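Local coordinates for particle-associated glycoside hydrolase (PDB 6C72), which probably degrades the capsular polysaccharide of its Acinetobacter baumannii host during phage entry, acting as a trimeric tailspike depolymerase, at residues Val315-Ala326 against Val348-Ala359; Tyr190-Val201 against Gly221-Lys232. All coordinates share one frame; numbering follows the deposited sequence.

Contact 1. Residues Val315-Ala326 against Val348-Ala359; sequences VTLINCVFNALA and VKFLNCRFKGKA
Val315-Ala326 and Val348-Ala359 pair in parallel as successive coils of a right-handed beta-helix. Two short strand pairs, 315-318 with 348-351 and 321-324 with 354-357, lie either side of a turn at Asn319-Cys320 and Asn352-Cys353. Backbone bonds run through both pairs, among them Lys349 N to Val315 O and Lys356 N to Phe322 O.

Phe322 and Phe355 occupy equivalent positions and point the same way. They form an offset stack with centroids 4.8 Å apart and planes at 26°. Phe322 CD2 lies over one face of the Phe355 ring, 3.6 Å from Phe355 CE2. In both residues CG is anti to the carbonyl carbon, beside the backbone N, which keeps the rings side by side. Phe322 CZ also comes to the edge of the Phe350 ring, 3.9 Å from Phe350 CE1. Leu317 CD1 packs 3.6 Å from the same CE1. The Cys353 sulfur sits obliquely beside the Phe322 ring and takes a weak hydrogen bond from Cys320 N. Phe379 and Phe287 extend the row of aromatic rings along the same chain.

The face of Thr316, Val321 and Arg354 mixes polar and apolar groups, and Arg354 reaches back to Asn319 in the loop. Arg354 bends at chi3 (-57°) and grips Asn319 OD1 end-on with both terminal nitrogens. Arg354 NH2 lies 3.1 Å from Asn319 OD1, and Arg354 NH1 3.3 Å from the same atom, which is near the guanidinium plane. This forked bond probably helps to restrain the guanidinium group. The side chain of Glu378, a zinc-binding residue, is close by. Val321 CG2 packs 3.5 Å from Arg354 NH2. Asn352 ND2 bonds Asp279 OD1 of the second subunit, so this turn meets the trimer interface.

Stacked phenylalanines inside and asparagines repeated at the turns are characteristic of the parallel beta-helix.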
# COMPACT_ATOMS: atom_id res chain seq x y z
N VAL A 315 -2.04 6.92 9.85
CA VAL A 315 -0.63 7.25 10.01
C VAL A 315 0.19 6.12 9.41
O VAL A 315 -0.06 4.94 9.71
CB VAL A 315 -0.26 7.47 11.48
CG1 VAL A 315 1.22 7.85 11.60
CG2 VAL A 315 -1.16 8.54 12.11
N THR A 316 1.16 6.46 8.58
CA THR A 316 2.01 5.47 7.95
C THR A 316 3.46 5.80 8.22
O THR A 316 3.93 6.90 7.89
CB THR A 316 1.73 5.38 6.44
OG1 THR A 316 0.34 5.13 6.24
CG2 THR A 316 2.52 4.26 5.81
N LEU A 317 4.18 4.84 8.79
CA LEU A 317 5.61 4.96 9.06
C LEU A 317 6.34 3.93 8.20
O LEU A 317 6.23 2.72 8.44
CB LEU A 317 5.87 4.76 10.55
CG LEU A 317 5.05 5.74 11.39
CD1 LEU A 317 3.95 5.05 12.21
CD2 LEU A 317 5.95 6.60 12.29
N ILE A 318 7.07 4.41 7.19
CA ILE A 318 7.73 3.56 6.20
C ILE A 318 9.24 3.73 6.38
O ILE A 318 9.75 4.85 6.33
CB ILE A 318 7.34 3.94 4.77
CG1 ILE A 318 5.84 4.19 4.66
CG2 ILE A 318 7.79 2.88 3.79
CD1 ILE A 318 5.43 4.98 3.40
N ASN A 319 9.94 2.61 6.58
CA ASN A 319 11.40 2.60 6.63
C ASN A 319 11.92 3.60 7.66
O ASN A 319 12.85 4.36 7.41
CB ASN A 319 11.99 2.86 5.24
CG ASN A 319 13.49 2.67 5.19
OD1 ASN A 319 14.06 1.95 6.00
ND2 ASN A 319 14.14 3.33 4.24
N CYS A 320 11.29 3.61 8.83
CA CYS A 320 11.69 4.48 9.92
C CYS A 320 12.43 3.67 10.97
O CYS A 320 12.33 2.44 11.03
CB CYS A 320 10.46 5.17 10.55
SG CYS A 320 9.65 6.35 9.44
N VAL A 321 13.20 4.37 11.80
CA VAL A 321 13.94 3.77 12.91
C VAL A 321 13.40 4.34 14.21
O VAL A 321 13.28 5.57 14.36
CB VAL A 321 15.46 4.01 12.79
CG1 VAL A 321 16.17 3.51 14.06
CG2 VAL A 321 16.02 3.35 11.54
N PHE A 322 13.06 3.46 15.14
CA PHE A 322 12.74 3.82 16.51
C PHE A 322 13.83 3.23 17.39
O PHE A 322 14.02 2.01 17.39
CB PHE A 322 11.37 3.30 16.92
CG PHE A 322 10.28 3.69 15.97
CD1 PHE A 322 9.62 4.91 16.12
CD2 PHE A 322 9.88 2.82 14.96
CE1 PHE A 322 8.60 5.27 15.24
CE2 PHE A 322 8.86 3.18 14.08
CZ PHE A 322 8.22 4.41 14.22
N ASN A 323 14.55 4.07 18.11
CA ASN A 323 15.75 3.64 18.81
C ASN A 323 15.82 4.31 20.17
O ASN A 323 15.74 5.54 20.26
CB ASN A 323 17.00 3.95 17.97
CG ASN A 323 18.24 3.28 18.49
OD1 ASN A 323 18.20 2.55 19.48
ND2 ASN A 323 19.37 3.53 17.83
N ALA A 324 16.01 3.53 21.22
CA ALA A 324 16.08 4.10 22.55
C ALA A 324 17.07 3.31 23.40
O ALA A 324 17.19 2.09 23.27
CB ALA A 324 14.70 4.12 23.23
N LEU A 325 17.81 4.03 24.22
CA LEU A 325 18.62 3.43 25.26
C LEU A 325 17.91 3.63 26.59
O LEU A 325 17.10 4.55 26.76
CB LEU A 325 20.02 4.05 25.32
CG LEU A 325 20.86 3.99 24.04
CD1 LEU A 325 22.15 4.83 24.17
CD2 LEU A 325 21.17 2.55 23.65
N ALA A 326 18.19 2.73 27.53
CA ALA A 326 17.55 2.82 28.84
C ALA A 326 17.83 4.18 29.46
O ALA A 326 18.92 4.74 29.32
CB ALA A 326 18.05 1.69 29.74
N VAL A 348 -2.98 2.78 11.77
CA VAL A 348 -1.56 3.06 11.94
C VAL A 348 -0.78 1.87 11.40
O VAL A 348 -1.01 0.73 11.82
CB VAL A 348 -1.23 3.29 13.42
CG1 VAL A 348 0.27 3.42 13.61
CG2 VAL A 348 -2.00 4.48 13.94
N LYS A 349 0.15 2.12 10.50
CA LYS A 349 0.90 1.04 9.86
C LYS A 349 2.39 1.24 10.11
O LYS A 349 2.92 2.33 9.89
CB LYS A 349 0.63 1.00 8.37
CG LYS A 349 -0.82 0.81 7.99
CD LYS A 349 -0.90 0.79 6.49
CE LYS A 349 -2.30 0.44 5.99
NZ LYS A 349 -3.09 1.67 5.83
N PHE A 350 3.05 0.17 10.56
CA PHE A 350 4.50 0.14 10.68
C PHE A 350 5.03 -0.77 9.57
O PHE A 350 4.82 -1.99 9.61
CB PHE A 350 4.94 -0.34 12.06
CG PHE A 350 4.50 0.56 13.19
CD1 PHE A 350 5.25 1.68 13.55
CD2 PHE A 350 3.36 0.28 13.91
CE1 PHE A 350 4.88 2.51 14.59
CE2 PHE A 350 2.97 1.12 14.96
CZ PHE A 350 3.74 2.24 15.30
N LEU A 351 5.68 -0.16 8.58
CA LEU A 351 6.18 -0.83 7.39
C LEU A 351 7.68 -0.62 7.28
O LEU A 351 8.15 0.52 7.37
CB LEU A 351 5.49 -0.29 6.13
CG LEU A 351 3.96 -0.20 6.13
CD1 LEU A 351 3.47 0.45 4.86
CD2 LEU A 351 3.36 -1.59 6.27
N ASN A 352 8.43 -1.71 7.10
CA ASN A 352 9.87 -1.67 6.86
C ASN A 352 10.62 -0.93 7.97
O ASN A 352 11.69 -0.36 7.72
CB ASN A 352 10.21 -1.06 5.50
CG ASN A 352 9.46 -1.71 4.34
OD1 ASN A 352 8.83 -2.76 4.49
ND2 ASN A 352 9.56 -1.11 3.16
N CYS A 353 10.08 -0.91 9.18
CA CYS A 353 10.67 -0.15 10.26
C CYS A 353 11.59 -1.02 11.11
O CYS A 353 11.48 -2.25 11.12
CB CYS A 353 9.59 0.47 11.15
SG CYS A 353 8.58 1.75 10.36
N ARG A 354 12.46 -0.36 11.87
CA ARG A 354 13.41 -1.03 12.74
C ARG A 354 13.27 -0.46 14.15
O ARG A 354 13.32 0.76 14.34
CB ARG A 354 14.83 -0.89 12.22
CG ARG A 354 15.02 -1.78 11.03
CD ARG A 354 16.29 -1.53 10.25
NE ARG A 354 16.44 -0.16 9.76
CZ ARG A 354 15.65 0.42 8.85
NH1 ARG A 354 14.60 -0.24 8.35
NH2 ARG A 354 15.91 1.66 8.45
N PHE A 355 13.02 -1.35 15.10
CA PHE A 355 12.94 -1.00 16.51
C PHE A 355 14.24 -1.46 17.15
O PHE A 355 14.51 -2.67 17.24
CB PHE A 355 11.71 -1.65 17.15
CG PHE A 355 10.40 -1.14 16.61
CD1 PHE A 355 9.93 -1.54 15.36
CD2 PHE A 355 9.61 -0.26 17.35
CE1 PHE A 355 8.72 -1.07 14.87
CE2 PHE A 355 8.40 0.21 16.86
CZ PHE A 355 7.96 -0.19 15.62
N LYS A 356 15.07 -0.51 17.54
CA LYS A 356 16.42 -0.79 18.00
C LYS A 356 16.55 -0.46 19.48
O LYS A 356 15.80 0.35 20.03
CB LYS A 356 17.44 0.02 17.20
CG LYS A 356 17.54 -0.35 15.74
CD LYS A 356 18.50 0.57 15.01
CE LYS A 356 18.60 0.21 13.55
NZ LYS A 356 19.39 1.21 12.80
N GLY A 357 17.54 -1.08 20.11
CA GLY A 357 17.79 -0.84 21.51
C GLY A 357 16.65 -1.30 22.38
O GLY A 357 16.33 -2.50 22.41
N LYS A 358 16.00 -0.38 23.08
CA LYS A 358 14.87 -0.75 23.92
C LYS A 358 13.52 -0.54 23.25
O LYS A 358 12.50 -0.90 23.84
CB LYS A 358 14.92 0.06 25.22
CG LYS A 358 16.16 -0.13 26.04
CD LYS A 358 16.16 -1.48 26.71
CE LYS A 358 17.38 -1.64 27.59
NZ LYS A 358 17.32 -2.90 28.36
N ALA A 359 13.49 -0.02 22.03
CA ALA A 359 12.22 0.40 21.44
C ALA A 359 11.27 -0.78 21.24
O ALA A 359 11.68 -1.87 20.84
CB ALA A 359 12.47 1.09 20.10
O HOH W 1 -2.21 4.07 7.36

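Contact 2. Residues Tyr190-Val201 against Gly221-Lys232; sequences YLVPENVTGAGV and GIKIIGDSFTAK
Phe229 is packed by Tyr190, Val192, Gly200 and Val201 in a buried pairing of two neighbouring coils. Its CG is anti to the backbone N (chi1 -172°), which brings the ring end up to these residues of the other segment. Gly200 CA lies over one face, 4.0 Å from the ring centroid, as a CH-pi contact. Tyr190 CE2 meets the ring edge, 3.6 Å from Phe229 CE1. The two ring planes are 63° apart. Val201 CG1 also reaches the edge, 3.4 Å from Phe229 CZ. It takes the crowded position between backbone N and carbonyl carbon (chi1 61°), from which it also touches Ile222 CD1 and Ala231 CB. Val192 CG2 comes obliquely to the ring, 3.6 Å from Phe229 CE1.

On the opposite face of the strand pair, Leu191 CD1 lies along the extended Lys223 chain, 3.8 Å from Lys223 CD. Ile225 runs beside Glu194, whose carboxylate makes a salt bridge with Lys249.

Where the first strand pair ends, Val192 O accepts two donors, Ile225 N in the carbonyl plane at 2.7 Å and Gly226 N from above it. Near the start of the second pair, water 3 joins Ala199 O, Ser228 O and Thr230 OG1.

Strands 133-140 and 145-148 flank the first segment, and 244-247 and 255-260 the second. Leu191 bonds the backbone of Ala139 and Ala141, and Gly200 that of Val145 and Val147. Ile222 and Ile224 pack on Leu244, and Ala231 on Phe259. Asn195 ND2 bonds Gln171 O of the third subunit.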
# COMPACT_ATOMS: atom_id res chain seq x y z
N TYR A 190 8.73 26.81 15.63
CA TYR A 190 7.97 26.96 14.39
C TYR A 190 6.52 26.55 14.65
O TYR A 190 6.21 25.36 14.72
CB TYR A 190 8.60 26.12 13.29
CG TYR A 190 8.22 26.50 11.88
CD1 TYR A 190 7.79 27.80 11.57
CD2 TYR A 190 8.26 25.56 10.84
CE1 TYR A 190 7.46 28.16 10.27
CE2 TYR A 190 7.92 25.90 9.53
CZ TYR A 190 7.52 27.19 9.25
OH TYR A 190 7.19 27.53 7.96
N LEU A 191 5.63 27.52 14.78
CA LEU A 191 4.21 27.27 15.01
C LEU A 191 3.44 27.34 13.70
O LEU A 191 3.53 28.33 12.97
CB LEU A 191 3.65 28.27 16.02
CG LEU A 191 2.14 28.23 16.29
CD1 LEU A 191 1.72 26.92 16.94
CD2 LEU A 191 1.71 29.43 17.11
N VAL A 192 2.68 26.30 13.40
CA VAL A 192 1.84 26.33 12.21
C VAL A 192 0.39 26.50 12.66
O VAL A 192 -0.26 25.50 12.99
CB VAL A 192 2.02 25.07 11.36
CG1 VAL A 192 1.32 25.26 10.04
CG2 VAL A 192 3.50 24.75 11.17
N PRO A 193 -0.14 27.72 12.67
CA PRO A 193 -1.49 27.95 13.20
C PRO A 193 -2.54 27.20 12.41
O PRO A 193 -2.30 26.75 11.28
CB PRO A 193 -1.70 29.47 13.05
CG PRO A 193 -0.36 30.03 12.90
CD PRO A 193 0.48 28.97 12.21
N GLU A 194 -3.73 27.09 13.00
CA GLU A 194 -4.86 26.56 12.26
C GLU A 194 -5.14 27.43 11.04
O GLU A 194 -4.85 28.63 11.03
CB GLU A 194 -6.10 26.46 13.16
CG GLU A 194 -6.61 27.80 13.70
CD GLU A 194 -5.93 28.22 14.99
OE1 GLU A 194 -4.82 27.69 15.27
OE2 GLU A 194 -6.50 29.07 15.72
N ASN A 195 -5.66 26.80 9.99
CA ASN A 195 -5.95 27.41 8.70
C ASN A 195 -4.71 27.88 7.94
O ASN A 195 -4.85 28.53 6.90
CB ASN A 195 -6.95 28.57 8.83
CG ASN A 195 -8.36 28.08 9.04
OD1 ASN A 195 -8.77 27.08 8.44
ND2 ASN A 195 -9.13 28.78 9.87
N VAL A 196 -3.51 27.58 8.43
CA VAL A 196 -2.30 27.79 7.64
C VAL A 196 -2.02 26.51 6.86
O VAL A 196 -1.86 25.43 7.45
CB VAL A 196 -1.11 28.19 8.53
CG1 VAL A 196 0.19 28.09 7.75
CG2 VAL A 196 -1.32 29.63 9.07
N THR A 197 -1.98 26.62 5.54
CA THR A 197 -1.94 25.48 4.64
C THR A 197 -0.70 25.54 3.76
O THR A 197 -0.30 26.62 3.30
CB THR A 197 -3.16 25.45 3.73
OG1 THR A 197 -3.25 26.70 3.02
CG2 THR A 197 -4.43 25.24 4.55
N GLY A 198 -0.12 24.37 3.47
CA GLY A 198 0.96 24.30 2.51
C GLY A 198 2.26 24.91 2.97
O GLY A 198 3.09 25.26 2.14
N ALA A 199 2.43 25.09 4.28
CA ALA A 199 3.68 25.56 4.83
C ALA A 199 4.66 24.40 4.93
O ALA A 199 4.29 23.23 4.83
CB ALA A 199 3.46 26.17 6.21
N GLY A 200 5.93 24.74 5.16
CA GLY A 200 6.95 23.72 5.28
C GLY A 200 8.23 24.23 5.91
O GLY A 200 8.40 25.42 6.18
N VAL A 201 9.15 23.29 6.12
CA VAL A 201 10.48 23.56 6.63
C VAL A 201 11.41 22.49 6.07
O VAL A 201 10.99 21.35 5.87
CB VAL A 201 10.53 23.57 8.18
CG1 VAL A 201 10.10 22.22 8.75
CG2 VAL A 201 11.94 23.96 8.68
N GLY A 221 9.81 21.93 18.91
CA GLY A 221 10.43 22.36 17.67
C GLY A 221 9.37 22.81 16.69
O GLY A 221 9.16 24.01 16.49
N ILE A 222 8.67 21.86 16.08
CA ILE A 222 7.56 22.13 15.17
C ILE A 222 6.28 21.76 15.89
O ILE A 222 6.12 20.61 16.32
CB ILE A 222 7.69 21.36 13.85
CG1 ILE A 222 9.07 21.55 13.23
CG2 ILE A 222 6.59 21.79 12.87
CD1 ILE A 222 9.34 20.64 12.05
N LYS A 223 5.40 22.73 16.05
CA LYS A 223 4.04 22.53 16.55
C LYS A 223 3.08 22.81 15.41
O LYS A 223 3.04 23.93 14.90
CB LYS A 223 3.74 23.43 17.76
CG LYS A 223 2.32 23.32 18.25
CD LYS A 223 2.01 24.17 19.49
CE LYS A 223 0.52 23.97 19.85
NZ LYS A 223 -0.00 24.80 20.99
N ILE A 224 2.33 21.80 15.00
CA ILE A 224 1.48 21.88 13.82
C ILE A 224 0.02 21.90 14.25
O ILE A 224 -0.47 20.95 14.86
CB ILE A 224 1.75 20.73 12.84
CG1 ILE A 224 3.20 20.77 12.36
CG2 ILE A 224 0.81 20.82 11.66
CD1 ILE A 224 3.57 19.58 11.45
N ILE A 225 -0.67 23.00 13.94
CA ILE A 225 -2.12 23.07 14.01
C ILE A 225 -2.74 23.14 12.62
O ILE A 225 -3.90 22.71 12.46
CB ILE A 225 -2.59 24.27 14.85
CG1 ILE A 225 -1.73 24.44 16.10
CG2 ILE A 225 -4.07 24.15 15.25
CD1 ILE A 225 -2.10 25.68 16.89
N GLY A 226 -2.01 23.64 11.62
CA GLY A 226 -2.53 23.80 10.28
C GLY A 226 -2.51 22.52 9.48
O GLY A 226 -2.44 21.41 10.01
N ASP A 227 -2.56 22.68 8.16
CA ASP A 227 -2.88 21.62 7.22
C ASP A 227 -1.81 21.54 6.13
O ASP A 227 -1.24 22.55 5.73
CB ASP A 227 -4.25 21.89 6.59
CG ASP A 227 -4.76 20.74 5.78
OD1 ASP A 227 -5.07 19.67 6.36
OD2 ASP A 227 -4.81 20.91 4.53
N SER A 228 -1.55 20.31 5.67
CA SER A 228 -0.63 20.04 4.56
C SER A 228 0.75 20.66 4.78
O SER A 228 1.28 21.41 3.96
CB SER A 228 -1.21 20.50 3.22
OG SER A 228 -2.39 19.78 2.90
N PHE A 229 1.35 20.30 5.91
CA PHE A 229 2.71 20.69 6.22
C PHE A 229 3.68 19.65 5.64
O PHE A 229 3.33 18.47 5.50
CB PHE A 229 2.89 20.78 7.73
CG PHE A 229 4.21 21.36 8.15
CD1 PHE A 229 4.39 22.73 8.23
CD2 PHE A 229 5.28 20.51 8.44
CE1 PHE A 229 5.62 23.26 8.63
CE2 PHE A 229 6.50 21.02 8.83
CZ PHE A 229 6.68 22.40 8.93
N THR A 230 4.88 20.11 5.29
CA THR A 230 5.90 19.24 4.70
C THR A 230 7.28 19.56 5.27
O THR A 230 7.68 20.72 5.31
CB THR A 230 5.92 19.41 3.17
OG1 THR A 230 4.62 19.11 2.63
CG2 THR A 230 6.98 18.52 2.55
N ALA A 231 8.02 18.52 5.68
CA ALA A 231 9.37 18.69 6.19
C ALA A 231 10.30 17.66 5.57
O ALA A 231 9.94 16.47 5.46
CB ALA A 231 9.43 18.59 7.72
N LYS A 232 11.48 18.12 5.14
CA LYS A 232 12.50 17.26 4.55
C LYS A 232 13.88 17.65 5.07
O LYS A 232 14.20 18.84 5.16
CB LYS A 232 12.49 17.35 3.02
CG LYS A 232 11.24 16.78 2.41
CD LYS A 232 11.11 17.12 0.94
CE LYS A 232 9.85 16.48 0.35
NZ LYS A 232 10.02 16.18 -1.11
O HOH W 2 0.83 23.95 6.65
O HOH W 3 3.36 21.50 2.35

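Contact 2 comes first along the chain and closes before contact 1 opens. Their centres are 23 Å apart and their nearest atoms about 11 Å, so they do not touch. Both belong to the same beta-helix and join one coil to the next by parallel strands. Strand 230-232 pairs with 255-260, which pairs with 280-283, which pairs with 312-318. Contact 2 is thus connected to contact 1 through a few coils of backbone bonding. Contact 1 meets the second subunit and contact 2 the third. Each therefore lies near an intersubunit surface of the trimeric tailspike, toward a different partner.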